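PDB 6OFT: probable zinc protease PqqL from Escherichia coli, which probably cleaves peptide bonds in the periplasm as a zinc-dependent endopeptidase of the M16 family, its first half being the part present here. Local coordinates for residues 120-125 with 221-226; 79-84 with 111-116; 353-358 with 412-417; 266-271 with 275-280. All coordinates share one frame; numbering follows the deposited sequence.

Overall arrangement
The four contacts follow one another along the chain without nesting or crossing. Contact 2 closes first: the loop after helix 71-77 meets helix 107-122 once strands 87-91 and 96-103 have been traversed. The end of that same helix opens contact 1, a much longer closure that brings in the loop after helix 209-220, the centres of the two contacts being about 18 Å apart. Contact 4 is a local closure in which the loop after strand 256-264 folds against the start of helix 271-296. Contact 3 then joins helices 352-371 and 414-425. It touches contact 4 through S416 and E279, and its centre lies about 52 Å from that of contact 1, across the chain's centre.

Contact 1 of 4, residues 120-125 with 221-226; sequences WSNAAT and SKLPAN
L223 pushes both of its methyl groups against S121 and N122, in the C-terminal part of helix 107-122, and its fork divides the work between two neighbours. CD1 rests on the CB of S121 at 3.7 Å, while CD2 lies beside the amide carbon of N122, CD2 to CG 3.7 Å. With CG anti to its own carbonyl carbon (chi1 -64°), the L223 side chain extends from the loop toward S121 and N122. CD2 is also near S121, 3.8 Å from its CB, and so sits over both residues. The hydroxyl of S121 is engaged within its own helix, where OG is hydrogen-bonded to the carbonyl O of F117, and it presents mainly its CB to the leucine. N122 lies at the exposed margin, its side chain crossing that of P224 at about a right angle. With an alanine here in place of L223, both methyls go, which is likely to open a gap between the loop and S121 CB and N122 CG. Nothing polar pairs across the two segments; the chemistry implies that the loop following helix 209-220 is held against helix 107-122 by side-chain packing, joining the insulinase-type region to the region classed as M16 inactive domain.

Contact 2 of 4, residues 79-84 with 111-116; sequences MGLRFG and QQVMAI
The carboxamide of Q112, the one flat group among the touching side chains, meets M79 with neither face nor edge; the thioether lies instead against the aliphatic stem, CB and CG, that carries it. The Q112 side chain also touches W67 and T75. SD is 3.6 Å from Q112 CG and 3.7 Å from Q112 CB, the two chains crossing at about a right angle. A bend at the end of the methionine (chi3 -74°) turns CE from the stem toward the next residue of the helix, so that CE lies 3.7 Å from Q112 CG and 3.8 Å from V113 CG2. That same valine methyl is shared with L81, whose CD1 stands 4.0 Å from V113 CG2. At M79, a serine in its place would probably strip the Q112 stem of its thioether and leave V113 CG2 with L81 CD1 alone of its two partners from the loop. G80 connects the two loop residues as the C-prime residue of a Schellman motif ending helix 71-77: G80 N bonds to E77 O and L81 N to F76 O, and the glycine's positive phi suits that turn. R82 adds a salt bridge to E77 of the helix just ended. Strand 96-103 adjoins the contact: V113 packs on V100 and L102, and L81 on L102. One turn further on, I116 reaches T75 and F76 of helix 71-77, while M114 packs on helix 209-220. Helix 107-122 thus packs against helices 71-77 and 209-220 and against strand 96-103 of the six-stranded sheet.

Contact 3 of 4, residues 353-358 with 412-417; sequences EELDDV and ITVQSL
L355 carries this contact, and it is tightest where it meets backbone: CD2 presses on the turn leading into helix 414-425, 3.6 Å from both T413 C and V414 N, and is 3.7 Å from I412 O. CG anti to the backbone N (chi1 -178°) puts the branch on the side of 412-417, where the two methyls part. The other methyl, CD1, meets L417 tip to tip, CD1 to CD1 3.8 Å, on the buried side. The turn under CD2 is a capping box at the start of the helix: S416 N bonds to T413 OG1 at 2.9 Å, and T413 N returns the bond to S416 OG, nearly straight at 164°. S416 OG is also hydrogen-bonded to E279 of helix 271-296, so the box is tied to a third helix, against which I412 packs as well. Toward solvent, V414 is the looser neighbour, CG2 4.2 Å from L355 CD2. Inside, the I412 side chain is buried but comes no closer than 4.5 Å, CG2 to L355 CD1. I412 O, brushed by the leucine, is itself hydrogen-bonded to the amino group of K359, one helical turn along from L355. E354, a buried residue of the same helix, has its OE2 in a salt bridge to R290 and hydrogen-bonded to S351 N.

Contact 4 of 4, residues 266-271 with 275-280; sequences VQVNDE and IEQAEW
I275 and E271 are joined by an alpha-helical bond of the first turn, I275 N to E271 O at 3.1 Å with an N-H...O angle of 153° and the donor tilted 25° from the carbonyl plane. The same oxygen is also touched by the isoleucine side chain, CG1 to E271 O 3.4 Å. Farther along the helix, at E276 and Q277, two valines of the preceding loop lean on side-chain stems. V268 CG2 lies on the stem of Q277, 3.6 Å from CB, at about a right angle. V266 CG1 meets E276 CG at 3.8 Å; that carbon stands anti to its backbone N (chi1 173°), which directs the stem toward the loop. In the next shell, D270 is the N-cap residue, its carboxylate capping a backbone N of the first turn and bonding to S273 OG. Q267 O and N269 N are also hydrogen-bonded to that hydroxyl, so S273 ties down the loop that carries both valines. The carboxylate of E271 points away to a salt bridge with R407. Beyond these, W280 sits against L320 of strand 317-326 and L424 of helix 414-425, while A278 packs on W409; the loop from strand 256-264 thus leads into a helix that packs on strand 317-326 and helix 414-425.

Contact 1 of 4, residues 120-125 with 221-226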
loop_
_atom_site.group_PDB
_atom_site.type_symbol
_atom_site.label_atom_id
_atom_site.label_comp_id
_atom_site.label_asym_id
_atom_site.label_seq_id
_atom_site.Cartn_x
_atom_site.Cartn_y
_atom_site.Cartn_z
ATOM N N TRP A 120 15.036 -11.006 17.747
ATOM C CA TRP A 120 15.039 -10.546 16.362
ATOM C C TRP A 120 15.508 -9.077 16.354
ATOM O O TRP A 120 16.170 -8.652 15.412
ATOM C CB TRP A 120 13.632 -10.653 15.754
ATOM C CG TRP A 120 13.231 -12.036 15.329
ATOM C CD1 TRP A 120 14.056 -13.100 15.085
ATOM C CD2 TRP A 120 11.899 -12.490 15.068
ATOM N NE1 TRP A 120 13.317 -14.183 14.663
ATOM C CE2 TRP A 120 11.990 -13.831 14.625
ATOM C CE3 TRP A 120 10.627 -11.881 15.135
ATOM C CZ2 TRP A 120 10.863 -14.577 14.263
ATOM C CZ3 TRP A 120 9.512 -12.623 14.769
ATOM C CH2 TRP A 120 9.638 -13.951 14.330
ATOM N N SER A 121 15.175 -8.322 17.432
ATOM C CA SER A 121 15.521 -6.912 17.599
ATOM C C SER A 121 17.026 -6.596 17.602
ATOM O O SER A 121 17.399 -5.553 17.063
ATOM C CB SER A 121 14.869 -6.343 18.854
ATOM O OG SER A 121 13.457 -6.351 18.724
ATOM N N ASN A 122 17.875 -7.456 18.223
ATOM C CA ASN A 122 19.327 -7.212 18.341
ATOM C C ASN A 122 20.225 -8.469 18.486
ATOM O O ASN A 122 21.433 -8.309 18.685
ATOM C CB ASN A 122 19.594 -6.251 19.530
ATOM C CG ASN A 122 19.460 -6.883 20.902
ATOM O OD1 ASN A 122 18.828 -7.935 21.098
ATOM N ND2 ASN A 122 20.080 -6.260 21.889
ATOM N N ALA A 123 19.664 -9.697 18.437
ATOM C CA ALA A 123 20.490 -10.889 18.683
ATOM C C ALA A 123 20.526 -11.922 17.537
ATOM O O ALA A 123 20.931 -13.065 17.773
ATOM C CB ALA A 123 20.086 -11.548 19.993
ATOM N N ALA A 124 20.200 -11.508 16.299
ATOM C CA ALA A 124 20.310 -12.379 15.110
ATOM C C ALA A 124 21.812 -12.637 14.884
ATOM O O ALA A 124 22.609 -11.711 15.062
ATOM C CB ALA A 124 19.714 -11.697 13.896
ATOM N N THR A 125 22.198 -13.878 14.527
ATOM C CA THR A 125 23.621 -14.257 14.434
ATOM C C THR A 125 24.249 -14.284 13.027
ATOM O O THR A 125 25.479 -14.177 12.941
ATOM C CB THR A 125 23.876 -15.606 15.132
ATOM O OG1 THR A 125 23.019 -16.603 14.573
ATOM C CG2 THR A 125 23.681 -15.525 16.646
ATOM N N SER A 221 12.135 -3.684 27.076
ATOM C CA SER A 221 12.756 -2.515 27.702
ATOM C C SER A 221 14.257 -2.710 27.998
ATOM O O SER A 221 14.986 -1.714 28.101
ATOM C CB SER A 221 11.982 -2.062 28.943
ATOM O OG SER A 221 12.040 -3.014 29.990
ATOM N N LYS A 222 14.727 -3.971 28.067
ATOM C CA LYS A 222 16.147 -4.257 28.321
ATOM C C LYS A 222 17.040 -4.135 27.067
ATOM O O LYS A 222 18.267 -4.245 27.193
ATOM C CB LYS A 222 16.345 -5.607 29.025
ATOM C CG LYS A 222 15.950 -5.560 30.511
ATOM C CD LYS A 222 16.729 -6.558 31.390
ATOM C CE LYS A 222 16.131 -7.949 31.458
ATOM N NZ LYS A 222 14.843 -7.978 32.208
ATOM N N LEU A 223 16.444 -3.894 25.868
ATOM C CA LEU A 223 17.226 -3.701 24.635
ATOM C C LEU A 223 18.056 -2.415 24.808
ATOM O O LEU A 223 17.481 -1.399 25.216
ATOM C CB LEU A 223 16.334 -3.552 23.377
ATOM C CG LEU A 223 15.450 -4.729 22.945
ATOM C CD1 LEU A 223 14.444 -4.278 21.897
ATOM C CD2 LEU A 223 16.268 -5.885 22.402
ATOM N N PRO A 224 19.394 -2.438 24.551
ATOM C CA PRO A 224 20.201 -1.209 24.722
ATOM C C PRO A 224 19.688 -0.028 23.902
ATOM O O PRO A 224 19.231 -0.205 22.762
ATOM C CB PRO A 224 21.606 -1.638 24.271
ATOM C CG PRO A 224 21.623 -3.124 24.461
ATOM C CD PRO A 224 20.235 -3.571 24.110
ATOM N N ALA A 225 19.776 1.176 24.483
ATOM C CA ALA A 225 19.304 2.428 23.892
ATOM C C ALA A 225 20.161 2.940 22.722
ATOM O O ALA A 225 20.463 4.128 22.644
ATOM C CB ALA A 225 19.149 3.496 24.971
ATOM N N ASN A 226 20.516 2.054 21.787
ATOM C CA ASN A 226 21.278 2.457 20.608
ATOM C C ASN A 226 20.337 3.200 19.648
ATOM O O ASN A 226 19.123 2.939 19.622
ATOM C CB ASN A 226 21.929 1.255 19.907
ATOM C CG ASN A 226 22.858 0.413 20.760
ATOM O OD1 ASN A 226 22.669 -0.800 20.915
ATOM N ND2 ASN A 226 23.901 1.021 21.303
#

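Contact 2 of 4, residues 79-84 with 111-116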
loop_
_atom_site.group_PDB
_atom_site.type_symbol
_atom_site.label_atom_id
_atom_site.label_comp_id
_atom_site.label_asym_id
_atom_site.label_seq_id
_atom_site.Cartn_x
_atom_site.Cartn_y
_atom_site.Cartn_z
ATOM N N MET A 79 4.620 -24.726 19.574
ATOM C CA MET A 79 3.474 -23.950 20.075
ATOM C C MET A 79 2.354 -23.964 19.028
ATOM O O MET A 79 1.383 -23.222 19.157
ATOM C CB MET A 79 3.898 -22.503 20.402
ATOM C CG MET A 79 5.014 -22.407 21.456
ATOM S SD MET A 79 5.361 -20.688 21.899
ATOM C CE MET A 79 6.241 -20.123 20.420
ATOM N N GLY A 80 2.516 -24.812 18.006
ATOM C CA GLY A 80 1.562 -25.001 16.916
ATOM C C GLY A 80 1.476 -23.829 15.961
ATOM O O GLY A 80 0.445 -23.622 15.316
ATOM N N LEU A 81 2.561 -23.065 15.851
ATOM C CA LEU A 81 2.640 -21.880 14.996
ATOM C C LEU A 81 3.524 -22.173 13.785
ATOM O O LEU A 81 4.668 -22.601 13.934
ATOM C CB LEU A 81 3.108 -20.657 15.832
ATOM C CG LEU A 81 2.245 -20.375 17.082
ATOM C CD1 LEU A 81 2.905 -19.330 18.016
ATOM C CD2 LEU A 81 0.823 -19.917 16.700
ATOM N N ARG A 82 2.950 -22.035 12.593
ATOM C CA ARG A 82 3.592 -22.414 11.343
ATOM C C ARG A 82 3.954 -21.237 10.468
ATOM O O ARG A 82 3.145 -20.339 10.280
ATOM C CB ARG A 82 2.683 -23.404 10.581
ATOM C CG ARG A 82 3.290 -23.984 9.304
ATOM C CD ARG A 82 2.722 -25.352 9.024
ATOM N NE ARG A 82 3.320 -26.370 9.891
ATOM C CZ ARG A 82 2.891 -27.626 9.978
ATOM N NH1 ARG A 82 1.857 -28.032 9.253
ATOM N NH2 ARG A 82 3.496 -28.483 10.787
ATOM N N PHE A 83 5.178 -21.262 9.925
ATOM C CA PHE A 83 5.677 -20.246 9.002
ATOM C C PHE A 83 4.808 -20.283 7.739
ATOM O O PHE A 83 4.502 -21.367 7.219
ATOM C CB PHE A 83 7.164 -20.495 8.670
ATOM C CG PHE A 83 7.747 -19.415 7.787
ATOM C CD1 PHE A 83 8.098 -18.175 8.317
ATOM C CD2 PHE A 83 7.882 -19.613 6.421
ATOM C CE1 PHE A 83 8.592 -17.157 7.496
ATOM C CE2 PHE A 83 8.389 -18.601 5.603
ATOM C CZ PHE A 83 8.735 -17.376 6.145
ATOM N N GLY A 84 4.380 -19.108 7.294
ATOM C CA GLY A 84 3.504 -18.970 6.134
ATOM C C GLY A 84 2.031 -19.008 6.490
ATOM O O GLY A 84 1.192 -18.709 5.637
ATOM N N GLN A 111 4.655 -15.276 26.170
ATOM C CA GLN A 111 5.971 -14.940 26.712
ATOM C C GLN A 111 7.111 -15.459 25.827
ATOM O O GLN A 111 8.073 -14.731 25.555
ATOM C CB GLN A 111 6.082 -15.441 28.167
ATOM C CG GLN A 111 7.431 -15.204 28.861
ATOM C CD GLN A 111 8.005 -13.810 28.680
ATOM O OE1 GLN A 111 7.332 -12.776 28.891
ATOM N NE2 GLN A 111 9.279 -13.770 28.284
ATOM N N GLN A 112 6.990 -16.717 25.370
ATOM C CA GLN A 112 7.943 -17.337 24.493
ATOM C C GLN A 112 8.046 -16.558 23.171
ATOM O O GLN A 112 9.161 -16.289 22.723
ATOM C CB GLN A 112 7.561 -18.813 24.265
ATOM C CG GLN A 112 8.480 -19.546 23.306
ATOM C CD GLN A 112 9.877 -19.717 23.840
ATOM O OE1 GLN A 112 10.223 -20.769 24.370
ATOM N NE2 GLN A 112 10.717 -18.694 23.684
ATOM N N VAL A 113 6.884 -16.158 22.572
ATOM C CA VAL A 113 6.841 -15.387 21.317
ATOM C C VAL A 113 7.546 -14.017 21.522
ATOM O O VAL A 113 8.348 -13.597 20.683
ATOM C CB VAL A 113 5.380 -15.260 20.758
ATOM C CG1 VAL A 113 5.284 -14.221 19.651
ATOM C CG2 VAL A 113 4.859 -16.605 20.251
ATOM N N MET A 114 7.290 -13.368 22.664
ATOM C CA MET A 114 7.901 -12.074 23.016
ATOM C C MET A 114 9.431 -12.190 23.150
ATOM O O MET A 114 10.145 -11.260 22.781
ATOM C CB MET A 114 7.303 -11.543 24.323
ATOM C CG MET A 114 5.886 -11.002 24.186
ATOM S SD MET A 114 5.642 -9.782 22.866
ATOM C CE MET A 114 6.696 -8.447 23.412
ATOM N N ALA A 115 9.917 -13.329 23.673
ATOM C CA ALA A 115 11.348 -13.613 23.848
ATOM C C ALA A 115 12.031 -13.728 22.476
ATOM O O ALA A 115 13.134 -13.204 22.308
ATOM C CB ALA A 115 11.540 -14.878 24.653
ATOM N N ILE A 116 11.331 -14.335 21.480
ATOM C CA ILE A 116 11.794 -14.440 20.089
ATOM C C ILE A 116 11.857 -13.029 19.465
ATOM O O ILE A 116 12.828 -12.726 18.778
ATOM C CB ILE A 116 10.934 -15.438 19.259
ATOM C CG1 ILE A 116 11.137 -16.899 19.753
ATOM C CG2 ILE A 116 11.242 -15.324 17.756
ATOM C CD1 ILE A 116 10.152 -17.925 19.232
#

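Contact 3 of 4, residues 353-358 with 412-417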
loop_
_atom_site.group_PDB
_atom_site.type_symbol
_atom_site.label_atom_id
_atom_site.label_comp_id
_atom_site.label_asym_id
_atom_site.label_seq_id
_atom_site.Cartn_x
_atom_site.Cartn_y
_atom_site.Cartn_z
ATOM N N GLU A 353 -26.768 16.380 -7.446
ATOM C CA GLU A 353 -27.401 15.099 -7.087
ATOM C C GLU A 353 -26.387 13.970 -7.056
ATOM O O GLU A 353 -26.486 13.101 -6.190
ATOM C CB GLU A 353 -28.560 14.708 -8.028
ATOM C CG GLU A 353 -29.548 15.815 -8.361
ATOM C CD GLU A 353 -29.116 16.654 -9.545
ATOM O OE1 GLU A 353 -29.131 16.129 -10.682
ATOM O OE2 GLU A 353 -28.735 17.829 -9.332
ATOM N N GLU A 354 -25.435 13.961 -8.018
ATOM C CA GLU A 354 -24.388 12.949 -8.127
ATOM C C GLU A 354 -23.456 12.994 -6.904
ATOM O O GLU A 354 -23.107 11.943 -6.359
ATOM C CB GLU A 354 -23.566 13.181 -9.391
ATOM C CG GLU A 354 -24.080 12.516 -10.655
ATOM C CD GLU A 354 -23.119 12.729 -11.808
ATOM O OE1 GLU A 354 -22.605 11.728 -12.355
ATOM O OE2 GLU A 354 -22.856 13.906 -12.142
ATOM N N LEU A 355 -23.054 14.217 -6.484
ATOM C CA LEU A 355 -22.196 14.441 -5.312
ATOM C C LEU A 355 -22.957 14.111 -4.017
ATOM O O LEU A 355 -22.396 13.448 -3.143
ATOM C CB LEU A 355 -21.627 15.883 -5.287
ATOM C CG LEU A 355 -20.669 16.228 -4.111
ATOM C CD1 LEU A 355 -19.461 15.247 -4.032
ATOM C CD2 LEU A 355 -20.189 17.670 -4.204
ATOM N N ASP A 356 -24.235 14.540 -3.917
ATOM C CA ASP A 356 -25.114 14.252 -2.776
ATOM C C ASP A 356 -25.318 12.751 -2.583
ATOM O O ASP A 356 -25.372 12.300 -1.443
ATOM C CB ASP A 356 -26.481 14.956 -2.904
ATOM C CG ASP A 356 -26.506 16.435 -2.560
ATOM O OD1 ASP A 356 -25.568 16.907 -1.871
ATOM O OD2 ASP A 356 -27.465 17.122 -2.974
ATOM N N ASP A 357 -25.404 11.976 -3.680
ATOM C CA ASP A 357 -25.527 10.518 -3.578
ATOM C C ASP A 357 -24.214 9.859 -3.108
ATOM O O ASP A 357 -24.271 8.920 -2.332
ATOM C CB ASP A 357 -26.005 9.895 -4.890
ATOM C CG ASP A 357 -26.262 8.399 -4.784
ATOM O OD1 ASP A 357 -27.189 8.002 -4.033
ATOM O OD2 ASP A 357 -25.538 7.629 -5.442
ATOM N N VAL A 358 -23.050 10.339 -3.565
ATOM C CA VAL A 358 -21.748 9.799 -3.135
ATOM C C VAL A 358 -21.573 10.011 -1.615
ATOM O O VAL A 358 -21.303 9.049 -0.901
ATOM C CB VAL A 358 -20.568 10.316 -4.002
ATOM C CG1 VAL A 358 -19.238 10.328 -3.233
ATOM C CG2 VAL A 358 -20.436 9.471 -5.259
ATOM N N ILE A 412 -16.753 20.298 0.551
ATOM C CA ILE A 412 -16.582 19.694 -0.783
ATOM C C ILE A 412 -17.818 20.000 -1.611
ATOM O O ILE A 412 -18.922 19.598 -1.248
ATOM C CB ILE A 412 -16.261 18.179 -0.694
ATOM C CG1 ILE A 412 -14.990 17.953 0.175
ATOM C CG2 ILE A 412 -16.126 17.542 -2.112
ATOM C CD1 ILE A 412 -14.753 16.530 0.593
ATOM N N THR A 413 -17.645 20.763 -2.693
ATOM C CA THR A 413 -18.764 21.159 -3.553
ATOM C C THR A 413 -18.529 20.712 -4.979
ATOM O O THR A 413 -17.441 20.254 -5.318
ATOM C CB THR A 413 -18.998 22.686 -3.503
ATOM O OG1 THR A 413 -17.839 23.356 -3.995
ATOM C CG2 THR A 413 -19.391 23.193 -2.114
ATOM N N VAL A 414 -19.558 20.867 -5.823
ATOM C CA VAL A 414 -19.497 20.600 -7.250
ATOM C C VAL A 414 -18.464 21.579 -7.855
ATOM O O VAL A 414 -17.715 21.196 -8.752
ATOM C CB VAL A 414 -20.925 20.761 -7.825
ATOM C CG1 VAL A 414 -20.927 21.307 -9.245
ATOM C CG2 VAL A 414 -21.685 19.441 -7.729
ATOM N N GLN A 415 -18.375 22.809 -7.292
ATOM C CA GLN A 415 -17.418 23.843 -7.712
ATOM C C GLN A 415 -15.998 23.534 -7.253
ATOM O O GLN A 415 -15.058 23.758 -8.022
ATOM C CB GLN A 415 -17.848 25.247 -7.227
ATOM C CG GLN A 415 -19.124 25.755 -7.910
ATOM C CD GLN A 415 -20.391 25.251 -7.262
ATOM O OE1 GLN A 415 -20.385 24.645 -6.186
ATOM N NE2 GLN A 415 -21.511 25.478 -7.911
ATOM N N SER A 416 -15.826 23.024 -6.015
ATOM C CA SER A 416 -14.481 22.692 -5.507
ATOM C C SER A 416 -13.885 21.503 -6.276
ATOM O O SER A 416 -12.686 21.481 -6.570
ATOM C CB SER A 416 -14.487 22.468 -3.994
ATOM O OG SER A 416 -15.020 21.213 -3.598
ATOM N N LEU A 417 -14.744 20.548 -6.651
ATOM C CA LEU A 417 -14.346 19.386 -7.438
ATOM C C LEU A 417 -14.056 19.747 -8.907
ATOM O O LEU A 417 -13.189 19.121 -9.523
ATOM C CB LEU A 417 -15.404 18.277 -7.346
ATOM C CG LEU A 417 -15.584 17.593 -5.984
ATOM C CD1 LEU A 417 -16.557 16.451 -6.098
ATOM C CD2 LEU A 417 -14.244 17.070 -5.401
#

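Contact 4 of 4, residues 266-271 with 275-280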
loop_
_atom_site.group_PDB
_atom_site.type_symbol
_atom_site.label_atom_id
_atom_site.label_comp_id
_atom_site.label_asym_id
_atom_site.label_seq_id
_atom_site.Cartn_x
_atom_site.Cartn_y
_atom_site.Cartn_z
ATOM N N VAL A 266 -0.761 13.741 -0.200
ATOM C CA VAL A 266 -0.783 14.403 1.109
ATOM C C VAL A 266 -1.079 13.382 2.201
ATOM O O VAL A 266 -1.859 12.442 2.009
ATOM C CB VAL A 266 -1.682 15.680 1.181
ATOM C CG1 VAL A 266 -3.156 15.347 1.476
ATOM C CG2 VAL A 266 -1.133 16.692 2.193
ATOM N N GLN A 267 -0.387 13.532 3.311
ATOM C CA GLN A 267 -0.564 12.695 4.492
ATOM C C GLN A 267 -1.750 13.301 5.252
ATOM O O GLN A 267 -1.771 14.514 5.460
ATOM C CB GLN A 267 0.707 12.752 5.363
ATOM C CG GLN A 267 1.972 12.291 4.644
ATOM C CD GLN A 267 2.142 10.799 4.694
ATOM O OE1 GLN A 267 1.471 10.043 3.977
ATOM N NE2 GLN A 267 3.055 10.351 5.546
ATOM N N VAL A 268 -2.745 12.482 5.623
ATOM C CA VAL A 268 -3.915 12.971 6.360
ATOM C C VAL A 268 -3.558 13.093 7.860
ATOM O O VAL A 268 -3.568 12.097 8.592
ATOM C CB VAL A 268 -5.219 12.154 6.085
ATOM C CG1 VAL A 268 -6.395 12.673 6.915
ATOM C CG2 VAL A 268 -5.578 12.160 4.604
ATOM N N ASN A 269 -3.215 14.315 8.297
ATOM C CA ASN A 269 -2.878 14.580 9.701
ATOM C C ASN A 269 -3.633 15.792 10.286
ATOM O O ASN A 269 -3.503 16.066 11.483
ATOM C CB ASN A 269 -1.348 14.687 9.927
ATOM C CG ASN A 269 -0.622 15.628 9.005
ATOM O OD1 ASN A 269 -0.982 16.798 8.847
ATOM N ND2 ASN A 269 0.438 15.128 8.387
ATOM N N ASP A 270 -4.440 16.491 9.452
ATOM C CA ASP A 270 -5.235 17.646 9.854
ATOM C C ASP A 270 -6.501 17.783 8.992
ATOM O O ASP A 270 -6.714 16.971 8.085
ATOM C CB ASP A 270 -4.388 18.944 9.907
ATOM C CG ASP A 270 -3.821 19.466 8.595
ATOM O OD1 ASP A 270 -4.158 18.907 7.534
ATOM O OD2 ASP A 270 -3.059 20.460 8.631
ATOM N N GLU A 271 -7.328 18.807 9.267
ATOM C CA GLU A 271 -8.610 19.049 8.582
ATOM C C GLU A 271 -8.475 19.380 7.094
ATOM O O GLU A 271 -9.208 18.805 6.291
ATOM C CB GLU A 271 -9.430 20.109 9.320
ATOM C CG GLU A 271 -9.794 19.625 10.708
ATOM C CD GLU A 271 -10.843 20.382 11.495
ATOM O OE1 GLU A 271 -11.317 21.442 11.028
ATOM O OE2 GLU A 271 -11.180 19.909 12.602
ATOM N N ILE A 275 -9.634 16.917 3.856
ATOM C CA ILE A 275 -10.475 17.417 2.763
ATOM C C ILE A 275 -9.818 17.138 1.412
ATOM O O ILE A 275 -10.506 16.681 0.501
ATOM C CB ILE A 275 -10.858 18.920 2.944
ATOM C CG1 ILE A 275 -11.804 19.119 4.147
ATOM C CG2 ILE A 275 -11.479 19.505 1.652
ATOM C CD1 ILE A 275 -11.770 20.529 4.748
ATOM N N GLU A 276 -8.507 17.429 1.277
ATOM C CA GLU A 276 -7.739 17.199 0.042
ATOM C C GLU A 276 -7.834 15.738 -0.396
ATOM O O GLU A 276 -8.113 15.477 -1.567
ATOM C CB GLU A 276 -6.276 17.639 0.214
ATOM C CG GLU A 276 -5.359 17.292 -0.957
ATOM C CD GLU A 276 -4.793 18.454 -1.751
ATOM O OE1 GLU A 276 -4.487 19.506 -1.144
ATOM O OE2 GLU A 276 -4.637 18.305 -2.986
ATOM N N GLN A 277 -7.636 14.792 0.541
ATOM C CA GLN A 277 -7.700 13.354 0.239
ATOM C C GLN A 277 -9.120 12.963 -0.129
ATOM O O GLN A 277 -9.308 12.171 -1.051
ATOM C CB GLN A 277 -7.189 12.508 1.430
ATOM C CG GLN A 277 -7.006 10.993 1.135
ATOM C CD GLN A 277 -8.261 10.126 1.217
ATOM O OE1 GLN A 277 -9.318 10.535 1.707
ATOM N NE2 GLN A 277 -8.170 8.883 0.744
ATOM N N ALA A 278 -10.118 13.490 0.607
ATOM C CA ALA A 278 -11.534 13.197 0.355
ATOM C C ALA A 278 -11.978 13.677 -1.043
ATOM O O ALA A 278 -12.803 13.026 -1.672
ATOM C CB ALA A 278 -12.407 13.830 1.430
ATOM N N GLU A 279 -11.426 14.797 -1.520
ATOM C CA GLU A 279 -11.743 15.323 -2.854
ATOM C C GLU A 279 -11.186 14.424 -3.964
ATOM O O GLU A 279 -11.900 14.195 -4.935
ATOM C CB GLU A 279 -11.283 16.776 -3.020
ATOM C CG GLU A 279 -12.153 17.747 -2.234
ATOM C CD GLU A 279 -11.963 19.217 -2.543
ATOM O OE1 GLU A 279 -10.835 19.614 -2.907
ATOM O OE2 GLU A 279 -12.941 19.983 -2.397
ATOM N N TRP A 280 -9.944 13.890 -3.818
ATOM C CA TRP A 280 -9.396 12.966 -4.833
ATOM C C TRP A 280 -10.184 11.668 -4.849
ATOM O O TRP A 280 -10.460 11.148 -5.921
ATOM C CB TRP A 280 -7.895 12.663 -4.638
ATOM C CG TRP A 280 -6.976 13.823 -4.876
ATOM C CD1 TRP A 280 -6.085 14.351 -3.988
ATOM C CD2 TRP A 280 -6.882 14.625 -6.067
ATOM N NE1 TRP A 280 -5.442 15.433 -4.547
ATOM C CE2 TRP A 280 -5.917 15.628 -5.821
ATOM C CE3 TRP A 280 -7.523 14.591 -7.328
ATOM C CZ2 TRP A 280 -5.567 16.586 -6.786
ATOM C CZ3 TRP A 280 -7.200 15.553 -8.272
ATOM C CH2 TRP A 280 -6.222 16.528 -8.007
#